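Long-range contacts in amorpha-4,11-diene synthase (Artemisia annua, PDB 4GAX), which probably cyclises farnesyl diphosphate to sesquiterpenes as a class I terpene synthase, the crystallised chain being an alpha-bisabolol synthase mutant: residues P34-G38 and K550-K554; T204-R208 and E222-Y226; A334-I340 and Y354-M358; L455-N460 and L532-Y536. All coordinates share one frame. Residue numbers count along the deposited sequence, not the author numbering.

The chain is all-helical, as expected of a plant sesquiterpene synthase. Along the sequence contact 1 spans the other three: it joins the region before helix 52-71 to the late helix 547-557, and contacts 2, 3 and 4 open and close one after another between its ends. Contacts 2 and 3 lie on opposite sides of the chain's centre, their centres 45 Å apart. Contact 4 is the most central, about 20 Å from contact 1 and 22 Å from contact 2, centre to centre. It touches contact 1, where Val534 CG1 packs 3.8 Å from Leu552 CD1. Helix 547-557 thus links the N-terminal segment with helix 519-535, which packs in turn on helix 447-461 in contact 4.

Contact 1. Residues P34-G38 and K550-K554; sequences PSIWG and KNLVK
The contact belongs to the packing of the N-terminal segment against the late helix 547-557, through the Ile36 and Trp37 side chains, consistent with plant terpene synthases, in which the N-terminal region packs against the catalytic domain. Residues 34-38 are loop. Pro34 and Ser35 are extended (psi 163° and 140°), Ile36 and Trp37 turn with psi near -9° and -18°, and Gly38 has a positive phi of 62°. Ser35 OG accepts from Trp37 N at 3.3 Å, an ST turn that braces the bend just before the tryptophan. Residues 550-554 form one helical turn of helix 547-557, with Lys554 N bonded to Lys550 O at 3.1 Å. The nearest CA atoms, of Ile36 and Lys550, are 9.5 Å apart, so side chains span the gap. Trp37 (chi1 m, chi2 101°) directs its six-membered ring at the helix: CH2 lies 3.6 Å from Val553 CG1 and 3.9 Å from Lys550 O, while CZ3 lies 3.9 Å from Lys554 CG. Ile36, with chi1 p, adds CD1 at 4.0 Å from Lys550 CG. Val283 of helix 282-292 touches both Trp37 and Val553. No hydrogen bond crosses between the segments; the indole NE1 is satisfied by Glu284, so the join rests on apolar packing, with the aliphatic stems of Lys550 and Lys554 meeting the outer end of the six-membered ring.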
loop_
_atom_site.group_PDB
_atom_site.type_symbol
_atom_site.label_atom_id
_atom_site.label_comp_id
_atom_site.label_asym_id
_atom_site.label_seq_id
_atom_site.Cartn_x
_atom_site.Cartn_y
_atom_site.Cartn_z
ATOM N N PRO A 34 25.100 0.431 -7.982
ATOM C CA PRO A 34 24.308 0.418 -9.225
ATOM C C PRO A 34 22.970 -0.324 -9.048
ATOM O O PRO A 34 22.809 -1.049 -8.056
ATOM C CB PRO A 34 25.218 -0.318 -10.223
ATOM C CG PRO A 34 26.215 -1.066 -9.378
ATOM C CD PRO A 34 26.395 -0.259 -8.126
ATOM N N SER A 35 22.011 -0.121 -9.954
ATOM C CA SER A 35 20.758 -0.882 -9.887
ATOM C C SER A 35 21.114 -2.362 -10.015
ATOM O O SER A 35 22.011 -2.728 -10.795
ATOM C CB SER A 35 19.806 -0.488 -11.013
ATOM O OG SER A 35 18.662 -1.332 -11.040
ATOM N N ILE A 36 20.446 -3.213 -9.240
ATOM C CA ILE A 36 20.777 -4.635 -9.269
ATOM C C ILE A 36 20.084 -5.321 -10.446
ATOM O O ILE A 36 20.372 -6.475 -10.770
ATOM C CB ILE A 36 20.419 -5.333 -7.945
ATOM C CG1 ILE A 36 18.902 -5.405 -7.754
ATOM C CG2 ILE A 36 21.080 -4.617 -6.774
ATOM C CD1 ILE A 36 18.369 -6.835 -7.693
ATOM N N TRP A 37 19.191 -4.586 -11.101
ATOM C CA TRP A 37 18.322 -5.160 -12.119
ATOM C C TRP A 37 18.899 -5.108 -13.534
ATOM O O TRP A 37 18.445 -5.834 -14.420
ATOM C CB TRP A 37 16.968 -4.463 -12.065
ATOM C CG TRP A 37 16.386 -4.522 -10.693
ATOM C CD1 TRP A 37 16.384 -3.528 -9.749
ATOM C CD2 TRP A 37 15.745 -5.652 -10.085
ATOM N NE1 TRP A 37 15.772 -3.970 -8.599
ATOM C CE2 TRP A 37 15.367 -5.269 -8.781
ATOM C CE3 TRP A 37 15.447 -6.947 -10.521
ATOM C CZ2 TRP A 37 14.711 -6.139 -7.908
ATOM C CZ3 TRP A 37 14.797 -7.807 -9.654
ATOM C CH2 TRP A 37 14.436 -7.401 -8.364
ATOM N N GLY A 38 19.897 -4.259 -13.754
ATOM C CA GLY A 38 20.489 -4.141 -15.078
ATOM C C GLY A 38 19.497 -3.655 -16.125
ATOM O O GLY A 38 18.709 -2.746 -15.858
ATOM N N LYS A 550 13.585 -7.834 -2.324
ATOM C CA LYS A 550 14.010 -8.229 -3.665
ATOM C C LYS A 550 13.093 -9.302 -4.243
ATOM O O LYS A 550 12.714 -9.246 -5.415
ATOM C CB LYS A 550 15.449 -8.735 -3.675
ATOM C CG LYS A 550 16.041 -8.811 -5.082
ATOM C CD LYS A 550 16.973 -9.997 -5.251
ATOM C CE LYS A 550 18.166 -9.920 -4.315
ATOM N NZ LYS A 550 19.079 -11.090 -4.503
ATOM N N ASN A 551 12.733 -10.285 -3.428
ATOM C CA ASN A 551 11.914 -11.371 -3.946
ATOM C C ASN A 551 10.457 -11.004 -4.160
ATOM O O ASN A 551 9.788 -11.609 -4.996
ATOM C CB ASN A 551 12.070 -12.643 -3.116
ATOM C CG ASN A 551 13.334 -13.402 -3.471
ATOM O OD1 ASN A 551 13.325 -14.289 -4.334
ATOM N ND2 ASN A 551 14.435 -13.043 -2.822
ATOM N N LEU A 552 9.969 -10.017 -3.410
ATOM C CA LEU A 552 8.639 -9.482 -3.648
ATOM C C LEU A 552 8.590 -8.892 -5.050
ATOM O O LEU A 552 7.628 -9.123 -5.794
ATOM C CB LEU A 552 8.272 -8.401 -2.618
ATOM C CG LEU A 552 8.074 -8.844 -1.163
ATOM C CD1 LEU A 552 7.753 -7.644 -0.294
ATOM C CD2 LEU A 552 6.978 -9.901 -1.028
ATOM N N VAL A 553 9.628 -8.135 -5.410
ATOM C CA VAL A 553 9.710 -7.528 -6.738
ATOM C C VAL A 553 9.706 -8.615 -7.813
ATOM O O VAL A 553 8.968 -8.530 -8.793
ATOM C CB VAL A 553 10.971 -6.647 -6.874
ATOM C CG1 VAL A 553 11.077 -6.077 -8.287
ATOM C CG2 VAL A 553 10.942 -5.531 -5.842
ATOM N N LYS A 554 10.521 -9.650 -7.626
ATOM C CA LYS A 554 10.570 -10.733 -8.606
ATOM C C LYS A 554 9.241 -11.483 -8.706
ATOM O O LYS A 554 8.821 -11.870 -9.799
ATOM C CB LYS A 554 11.696 -11.719 -8.281
ATOM C CG LYS A 554 13.089 -11.113 -8.333
ATOM C CD LYS A 554 14.135 -12.210 -8.542
ATOM C CE LYS A 554 15.486 -11.803 -7.980
ATOM N NZ LYS A 554 16.528 -12.850 -8.240
#

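Contact 2. Residues T204-R208 and E222-Y226; sequences TEIQR and EAVQY
This contact joins the two arms of an alpha-helical hairpin, helix 200-211 and helix 219-232. The short segments run nearly antiparallel, at 160°, with axes 12.5 Å apart, too wide for close packing, so long polar side chains bridge them. The nearest CA pair is Glu205 and Tyr226, at 8.6 Å. Glu205 (t, p) brings OE2 to 3.9 Å from Tyr226 CD1, at the ring edge, and to 2.9 Å from Arg208 NH1, a salt bridge one turn along its own helix. Arg208 (p, t, m) then reaches across. Arg208 NE and NH2 both donate to Gln225 OE1, at 2.9 and 2.7 Å, while Gln225 CB lies over one guanidinium face. Glu222 (t, p) takes the guanidinium edge and completes a Glu205-Arg208-Glu222 salt-bridge network, its charge shared further with Arg89 and Arg217. Arg208 NH1 to Glu222 OE2 is a weak bond at 3.5 Å, whereas Arg208 NH2 to Glu222 OE1 is very short, 2.4 Å.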
loop_
_atom_site.group_PDB
_atom_site.type_symbol
_atom_site.label_atom_id
_atom_site.label_comp_id
_atom_site.label_asym_id
_atom_site.label_seq_id
_atom_site.Cartn_x
_atom_site.Cartn_y
_atom_site.Cartn_z
ATOM N N THR A 204 1.981 -24.000 6.139
ATOM C CA THR A 204 2.527 -22.844 5.447
ATOM C C THR A 204 1.523 -21.699 5.385
ATOM O O THR A 204 1.873 -20.546 5.630
ATOM C CB THR A 204 3.041 -23.240 4.045
ATOM O OG1 THR A 204 4.216 -24.039 4.208
ATOM C CG2 THR A 204 3.381 -22.016 3.212
ATOM N N GLU A 205 0.274 -22.013 5.061
ATOM C CA GLU A 205 -0.751 -20.985 4.975
ATOM C C GLU A 205 -1.047 -20.321 6.329
ATOM O O GLU A 205 -1.231 -19.096 6.399
ATOM C CB GLU A 205 -2.030 -21.550 4.362
ATOM C CG GLU A 205 -3.104 -20.507 4.102
ATOM C CD GLU A 205 -2.741 -19.544 2.973
ATOM O OE1 GLU A 205 -1.725 -19.761 2.269
ATOM O OE2 GLU A 205 -3.495 -18.570 2.786
ATOM N N ILE A 206 -1.088 -21.117 7.397
ATOM C CA ILE A 206 -1.206 -20.551 8.749
ATOM C C ILE A 206 0.020 -19.680 9.082
ATOM O O ILE A 206 -0.104 -18.572 9.584
ATOM C CB ILE A 206 -1.306 -21.661 9.794
ATOM C CG1 ILE A 206 -2.570 -22.490 9.549
ATOM C CG2 ILE A 206 -1.304 -21.077 11.214
ATOM C CD1 ILE A 206 -2.615 -23.784 10.368
ATOM N N GLN A 207 1.214 -20.179 8.807
ATOM C CA GLN A 207 2.413 -19.441 9.197
ATOM C C GLN A 207 2.587 -18.149 8.398
ATOM O O GLN A 207 3.075 -17.156 8.934
ATOM C CB GLN A 207 3.655 -20.330 9.131
ATOM C CG GLN A 207 4.320 -20.574 10.503
ATOM C CD GLN A 207 4.484 -19.294 11.368
ATOM O OE1 GLN A 207 4.825 -18.206 10.870
ATOM N NE2 GLN A 207 4.248 -19.439 12.679
ATOM N N ARG A 208 2.147 -18.119 7.141
ATOM C CA ARG A 208 2.227 -16.847 6.409
ATOM C C ARG A 208 1.289 -15.818 7.037
ATOM O O ARG A 208 1.672 -14.665 7.221
ATOM C CB ARG A 208 1.997 -16.986 4.889
ATOM C CG ARG A 208 0.685 -17.619 4.453
ATOM C CD ARG A 208 0.584 -17.691 2.909
ATOM N NE ARG A 208 0.504 -16.369 2.321
ATOM C CZ ARG A 208 -0.610 -15.799 1.863
ATOM N NH1 ARG A 208 -1.777 -16.437 1.872
ATOM N NH2 ARG A 208 -0.550 -14.573 1.380
ATOM N N GLU A 222 -0.605 -10.536 -2.007
ATOM C CA GLU A 222 -1.464 -11.646 -1.539
ATOM C C GLU A 222 -1.822 -12.591 -2.684
ATOM O O GLU A 222 -1.757 -13.811 -2.536
ATOM C CB GLU A 222 -2.729 -11.133 -0.854
ATOM C CG GLU A 222 -3.814 -12.203 -0.600
ATOM C CD GLU A 222 -3.419 -13.231 0.460
ATOM O OE1 GLU A 222 -2.380 -13.037 1.148
ATOM O OE2 GLU A 222 -4.162 -14.239 0.619
ATOM N N ALA A 223 -2.157 -12.029 -3.836
ATOM C CA ALA A 223 -2.553 -12.841 -4.979
ATOM C C ALA A 223 -1.456 -13.815 -5.384
ATOM O O ALA A 223 -1.722 -15.005 -5.581
ATOM C CB ALA A 223 -2.957 -11.951 -6.174
ATOM N N VAL A 224 -0.221 -13.332 -5.484
ATOM C CA VAL A 224 0.881 -14.220 -5.868
ATOM C C VAL A 224 1.039 -15.369 -4.884
ATOM O O VAL A 224 1.428 -16.470 -5.279
ATOM C CB VAL A 224 2.252 -13.483 -6.047
ATOM C CG1 VAL A 224 2.080 -12.187 -6.788
ATOM C CG2 VAL A 224 2.907 -13.226 -4.720
ATOM N N GLN A 225 0.735 -15.133 -3.609
ATOM C CA GLN A 225 0.883 -16.192 -2.607
ATOM C C GLN A 225 -0.393 -17.030 -2.483
ATOM O O GLN A 225 -0.330 -18.231 -2.214
ATOM C CB GLN A 225 1.261 -15.603 -1.235
ATOM C CG GLN A 225 2.549 -14.782 -1.236
ATOM C CD GLN A 225 2.771 -14.029 0.076
ATOM O OE1 GLN A 225 2.083 -14.267 1.075
ATOM N NE2 GLN A 225 3.742 -13.113 0.074
ATOM N N TYR A 226 -1.553 -16.408 -2.670
ATOM C CA TYR A 226 -2.811 -17.135 -2.462
ATOM C C TYR A 226 -3.143 -18.069 -3.626
ATOM O O TYR A 226 -3.723 -19.138 -3.444
ATOM C CB TYR A 226 -3.964 -16.169 -2.223
ATOM C CG TYR A 226 -5.236 -16.854 -1.746
ATOM C CD1 TYR A 226 -5.305 -17.419 -0.472
ATOM C CD2 TYR A 226 -6.367 -16.921 -2.556
ATOM C CE1 TYR A 226 -6.467 -18.042 -0.018
ATOM C CE2 TYR A 226 -7.544 -17.550 -2.108
ATOM C CZ TYR A 226 -7.584 -18.101 -0.841
ATOM O OH TYR A 226 -8.736 -18.721 -0.396
#

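Contact 3. Residues A334-I340 and Y354-M358; sequences AIERWSI and YKLFM
Residues 334-337 finish helix 325-337; Trp338 leaves helical geometry with phi/psi 51/63°, and Ser339 is extended at -163/138°. Residues 354-358 are helical, and the closest CA atoms are those of Ile340 and Met358, 6.6 Å apart. Tyr354 (chi1 t) sends its hydroxyl to the helix end: OH donates to Ala334 O at 2.6 Å and accepts from Ser339 N at 3.2 Å. Trp338 (chi1 t) swings its indole back over helix 351-370. Met358 CE lies 3.8 Å, and Met358 SD 4.3 Å, from the centroid of the Trp338 five-membered ring, a Met-aromatic contact over the face. Phe357 (chi1 t) turns its edge to the Trp338 six-membered ring, centroids 5.0 Å apart, planes at 70°, and receives Ile335 CD1 over its own face, 3.9 Å from the centroid. Ile340 CD1 closes the far end, 4.1 Å from Met358 CB. With Val384 of helix 374-399 touching both Trp338 and Phe357, this is aromatic-rich packing of the consecutive helices 325-337 and 351-370 within the all-helical metal-binding domain.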
loop_
_atom_site.group_PDB
_atom_site.type_symbol
_atom_site.label_atom_id
_atom_site.label_comp_id
_atom_site.label_asym_id
_atom_site.label_seq_id
_atom_site.Cartn_x
_atom_site.Cartn_y
_atom_site.Cartn_z
ATOM N N ALA A 334 12.990 28.757 -6.868
ATOM C CA ALA A 334 12.753 28.262 -8.219
ATOM C C ALA A 334 11.541 27.321 -8.252
ATOM O O ALA A 334 10.762 27.320 -9.212
ATOM C CB ALA A 334 13.984 27.559 -8.744
ATOM N N ILE A 335 11.380 26.513 -7.208
ATOM C CA ILE A 335 10.221 25.623 -7.151
ATOM C C ILE A 335 8.950 26.450 -6.934
ATOM O O ILE A 335 7.926 26.188 -7.569
ATOM C CB ILE A 335 10.385 24.516 -6.088
ATOM C CG1 ILE A 335 11.465 23.527 -6.531
ATOM C CG2 ILE A 335 9.066 23.746 -5.878
ATOM C CD1 ILE A 335 11.041 22.625 -7.707
ATOM N N GLU A 336 9.032 27.464 -6.068
ATOM C CA GLU A 336 7.918 28.392 -5.856
ATOM C C GLU A 336 7.536 29.089 -7.155
ATOM O O GLU A 336 6.353 29.306 -7.429
ATOM C CB GLU A 336 8.262 29.454 -4.801
ATOM C CG GLU A 336 8.448 28.932 -3.383
ATOM C CD GLU A 336 7.160 28.435 -2.735
ATOM O OE1 GLU A 336 6.078 28.519 -3.359
ATOM O OE2 GLU A 336 7.234 27.956 -1.579
ATOM N N ARG A 337 8.547 29.435 -7.950
ATOM C CA ARG A 337 8.336 30.127 -9.217
ATOM C C ARG A 337 7.681 29.215 -10.251
ATOM O O ARG A 337 6.835 29.660 -11.023
ATOM C CB ARG A 337 9.660 30.684 -9.746
ATOM C CG ARG A 337 9.556 32.082 -10.330
ATOM C CD ARG A 337 10.923 32.748 -10.404
ATOM N NE ARG A 337 11.183 33.609 -9.253
ATOM C CZ ARG A 337 10.969 34.923 -9.247
ATOM N NH1 ARG A 337 10.495 35.521 -10.332
ATOM N NH2 ARG A 337 11.232 35.636 -8.158
ATOM N N TRP A 338 8.077 27.941 -10.254
ATOM C CA TRP A 338 7.453 26.924 -11.102
ATOM C C TRP A 338 7.395 27.396 -12.550
ATOM O O TRP A 338 6.309 27.577 -13.112
ATOM C CB TRP A 338 6.043 26.609 -10.603
ATOM C CG TRP A 338 5.510 25.263 -11.020
ATOM C CD1 TRP A 338 4.999 24.926 -12.242
ATOM C CD2 TRP A 338 5.413 24.083 -10.203
ATOM N NE1 TRP A 338 4.594 23.607 -12.240
ATOM C CE2 TRP A 338 4.840 23.067 -11.001
ATOM C CE3 TRP A 338 5.760 23.787 -8.879
ATOM C CZ2 TRP A 338 4.600 21.772 -10.515
ATOM C CZ3 TRP A 338 5.515 22.497 -8.392
ATOM C CH2 TRP A 338 4.943 21.508 -9.209
ATOM N N SER A 339 8.566 27.599 -13.147
ATOM C CA SER A 339 8.651 28.002 -14.548
ATOM C C SER A 339 10.047 27.758 -15.078
ATOM O O SER A 339 11.041 28.052 -14.401
ATOM C CB SER A 339 8.305 29.482 -14.725
ATOM O OG SER A 339 8.618 29.897 -16.046
ATOM N N ILE A 340 10.120 27.243 -16.298
ATOM C CA ILE A 340 11.405 26.948 -16.914
ATOM C C ILE A 340 12.223 28.216 -17.161
ATOM O O ILE A 340 13.450 28.159 -17.299
ATOM C CB ILE A 340 11.225 26.146 -18.223
ATOM C CG1 ILE A 340 12.500 25.367 -18.538
ATOM C CG2 ILE A 340 10.802 27.052 -19.381
ATOM C CD1 ILE A 340 12.921 24.439 -17.403
ATOM N N TYR A 354 15.838 20.302 -12.344
ATOM C CA TYR A 354 14.765 21.273 -12.481
ATOM C C TYR A 354 14.062 21.047 -13.807
ATOM O O TYR A 354 12.836 21.098 -13.881
ATOM C CB TYR A 354 15.282 22.713 -12.385
ATOM C CG TYR A 354 14.170 23.726 -12.182
ATOM C CD1 TYR A 354 13.564 23.883 -10.937
ATOM C CD2 TYR A 354 13.716 24.517 -13.235
ATOM C CE1 TYR A 354 12.545 24.803 -10.744
ATOM C CE2 TYR A 354 12.698 25.445 -13.052
ATOM C CZ TYR A 354 12.117 25.584 -11.807
ATOM O OH TYR A 354 11.101 26.495 -11.626
ATOM N N LYS A 355 14.850 20.786 -14.845
ATOM C CA LYS A 355 14.322 20.486 -16.180
ATOM C C LYS A 355 13.469 19.221 -16.217
ATOM O O LYS A 355 12.367 19.220 -16.787
ATOM C CB LYS A 355 15.484 20.345 -17.168
ATOM C CG LYS A 355 15.071 19.961 -18.588
ATOM C CD LYS A 355 14.218 21.041 -19.253
ATOM C CE LYS A 355 13.941 20.692 -20.727
ATOM N NZ LYS A 355 12.639 21.249 -21.196
ATOM N N LEU A 356 13.972 18.136 -15.632
ATOM C CA LEU A 356 13.196 16.891 -15.575
ATOM C C LEU A 356 11.898 17.112 -14.822
ATOM O O LEU A 356 10.832 16.645 -15.244
ATOM C CB LEU A 356 13.995 15.775 -14.888
ATOM C CG LEU A 356 13.345 14.385 -14.926
ATOM C CD1 LEU A 356 13.457 13.787 -16.327
ATOM C CD2 LEU A 356 13.989 13.458 -13.893
ATOM N N PHE A 357 11.998 17.814 -13.697
ATOM C CA PHE A 357 10.836 18.132 -12.864
ATOM C C PHE A 357 9.808 18.964 -13.646
ATOM O O PHE A 357 8.628 18.630 -13.679
ATOM C CB PHE A 357 11.326 18.897 -11.631
ATOM C CG PHE A 357 10.236 19.364 -10.707
ATOM C CD1 PHE A 357 9.891 18.625 -9.588
ATOM C CD2 PHE A 357 9.598 20.578 -10.917
ATOM C CE1 PHE A 357 8.910 19.076 -8.717
ATOM C CE2 PHE A 357 8.611 21.019 -10.048
ATOM C CZ PHE A 357 8.266 20.268 -8.956
ATOM N N MET A 358 10.258 20.052 -14.269
ATOM C CA MET A 358 9.343 20.943 -14.966
ATOM C C MET A 358 8.687 20.248 -16.160
ATOM O O MET A 358 7.490 20.414 -16.377
ATOM C CB MET A 358 10.052 22.236 -15.404
ATOM C CG MET A 358 10.222 23.246 -14.274
ATOM S SD MET A 358 8.639 23.880 -13.678
ATOM C CE MET A 358 8.810 23.673 -11.932
#

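Contact 4. Residues L455-N460 and L532-Y536; sequences LGRRLN and LDVLY
This is helix-helix packing between helices 447-461 and 519-535, probably near the catalytic centre, because Asn460 is in sequence the likely start of an NSE/DTE motif, which binds magnesium in class I terpene synthases. The register, Gly456 with Leu532 (CA atoms 6.2 Å) and Asn460 with Tyr536 (CA atoms 5.6 Å), advances four residues on each side, so the segments run in the same sense. Residues 455-460 are helical; Tyr536 (phi -108°) is the first residue past helix 519-535. Leu459 (m, t) packs with CD1 4.0 Å from Leu532 CB and CB 3.9 Å from Tyr536 CB. Gly456 contributes backbone: its CA lies 4.1 Å from Leu532 CD1 and its O 3.6 Å from Tyr536 CE1. Tyr536, chi1 m, presents a ring face to Asn460, whose CB stands 3.7 Å from the centroid in a CH-pi contact. No hydrogen bond crosses. Around the pair, Leu455 packs on Val500, Trp504 and Ile507 of helix 489-513, and Val534 on Tyr549 and Leu552 of helix 547-557.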
loop_
_atom_site.group_PDB
_atom_site.type_symbol
_atom_site.label_atom_id
_atom_site.label_comp_id
_atom_site.label_asym_id
_atom_site.label_seq_id
_atom_site.Cartn_x
_atom_site.Cartn_y
_atom_site.Cartn_z
ATOM N N LEU A 455 3.769 6.902 11.565
ATOM C CA LEU A 455 4.055 5.473 11.451
ATOM C C LEU A 455 5.293 5.239 10.582
ATOM O O LEU A 455 6.135 4.405 10.902
ATOM C CB LEU A 455 2.856 4.748 10.842
ATOM C CG LEU A 455 3.017 3.254 10.521
ATOM C CD1 LEU A 455 3.368 2.447 11.756
ATOM C CD2 LEU A 455 1.745 2.718 9.897
ATOM N N GLY A 456 5.386 5.984 9.482
ATOM C CA GLY A 456 6.517 5.891 8.577
ATOM C C GLY A 456 7.819 6.218 9.279
ATOM O O GLY A 456 8.839 5.552 9.059
ATOM N N ARG A 457 7.785 7.243 10.127
ATOM C CA ARG A 457 8.953 7.626 10.895
ATOM C C ARG A 457 9.289 6.544 11.913
ATOM O O ARG A 457 10.457 6.201 12.088
ATOM C CB ARG A 457 8.715 8.972 11.588
ATOM C CG ARG A 457 9.972 9.673 12.068
ATOM C CD ARG A 457 9.635 10.965 12.817
ATOM N NE ARG A 457 8.535 10.769 13.760
ATOM C CZ ARG A 457 8.642 10.124 14.920
ATOM N NH1 ARG A 457 9.804 9.600 15.292
ATOM N NH2 ARG A 457 7.582 9.999 15.706
ATOM N N ARG A 458 8.270 5.994 12.575
ATOM C CA ARG A 458 8.500 4.952 13.579
ATOM C C ARG A 458 9.054 3.681 12.944
ATOM O O ARG A 458 9.961 3.049 13.489
ATOM C CB ARG A 458 7.217 4.612 14.347
ATOM C CG ARG A 458 6.566 5.784 15.081
ATOM C CD ARG A 458 7.322 6.174 16.340
ATOM N NE ARG A 458 6.811 7.423 16.902
ATOM C CZ ARG A 458 7.211 7.951 18.056
ATOM N NH1 ARG A 458 8.129 7.338 18.790
ATOM N NH2 ARG A 458 6.687 9.095 18.480
ATOM N N LEU A 459 8.498 3.294 11.800
ATOM C CA LEU A 459 8.935 2.058 11.145
ATOM C C LEU A 459 10.378 2.186 10.661
ATOM O O LEU A 459 11.154 1.227 10.729
ATOM C CB LEU A 459 8.001 1.687 9.991
ATOM C CG LEU A 459 6.638 1.146 10.450
ATOM C CD1 LEU A 459 5.717 0.891 9.262
ATOM C CD2 LEU A 459 6.819 -0.132 11.276
ATOM N N ASN A 460 10.734 3.377 10.190
ATOM C CA ASN A 460 12.096 3.635 9.722
ATOM C C ASN A 460 13.093 3.737 10.881
ATOM O O ASN A 460 14.266 3.410 10.723
ATOM C CB ASN A 460 12.136 4.893 8.848
ATOM C CG ASN A 460 13.463 5.066 8.126
ATOM O OD1 ASN A 460 14.276 4.140 8.057
ATOM N ND2 ASN A 460 13.682 6.257 7.572
ATOM N N LEU A 532 4.319 0.807 3.727
ATOM C CA LEU A 532 5.417 1.257 4.601
ATOM C C LEU A 532 6.011 0.076 5.346
ATOM O O LEU A 532 7.208 0.059 5.656
ATOM C CB LEU A 532 4.944 2.312 5.610
ATOM C CG LEU A 532 4.336 3.628 5.096
ATOM C CD1 LEU A 532 3.591 4.361 6.225
ATOM C CD2 LEU A 532 5.404 4.512 4.505
ATOM N N ASP A 533 5.173 -0.923 5.618
ATOM C CA ASP A 533 5.633 -2.124 6.313
ATOM C C ASP A 533 6.623 -2.903 5.452
ATOM O O ASP A 533 7.516 -3.558 5.978
ATOM C CB ASP A 533 4.445 -3.017 6.698
ATOM C CG ASP A 533 4.718 -3.845 7.947
ATOM O OD1 ASP A 533 5.361 -3.327 8.895
ATOM O OD2 ASP A 533 4.288 -5.016 7.983
ATOM N N VAL A 534 6.463 -2.822 4.130
ATOM C CA VAL A 534 7.385 -3.452 3.182
ATOM C C VAL A 534 8.604 -2.568 2.969
ATOM O O VAL A 534 9.751 -3.035 2.930
ATOM C CB VAL A 534 6.694 -3.675 1.813
ATOM C CG1 VAL A 534 7.726 -3.997 0.734
ATOM C CG2 VAL A 534 5.646 -4.793 1.931
ATOM N N LEU A 535 8.354 -1.275 2.828
ATOM C CA LEU A 535 9.434 -0.308 2.666
ATOM C C LEU A 535 10.451 -0.435 3.802
ATOM O O LEU A 535 11.659 -0.506 3.566
ATOM C CB LEU A 535 8.856 1.109 2.651
ATOM C CG LEU A 535 9.437 2.123 1.665
ATOM C CD1 LEU A 535 9.392 3.540 2.240
ATOM C CD2 LEU A 535 10.837 1.738 1.217
ATOM N N TYR A 536 9.954 -0.488 5.034
ATOM C CA TYR A 536 10.843 -0.481 6.188
ATOM C C TYR A 536 10.920 -1.829 6.909
ATOM O O TYR A 536 11.010 -1.871 8.132
ATOM C CB TYR A 536 10.424 0.626 7.161
ATOM C CG TYR A 536 10.463 2.006 6.538
ATOM C CD1 TYR A 536 9.303 2.753 6.385
ATOM C CD2 TYR A 536 11.661 2.554 6.090
ATOM C CE1 TYR A 536 9.330 4.012 5.813
ATOM C CE2 TYR A 536 11.696 3.813 5.509
ATOM C CZ TYR A 536 10.527 4.537 5.376
ATOM O OH TYR A 536 10.554 5.787 4.802
#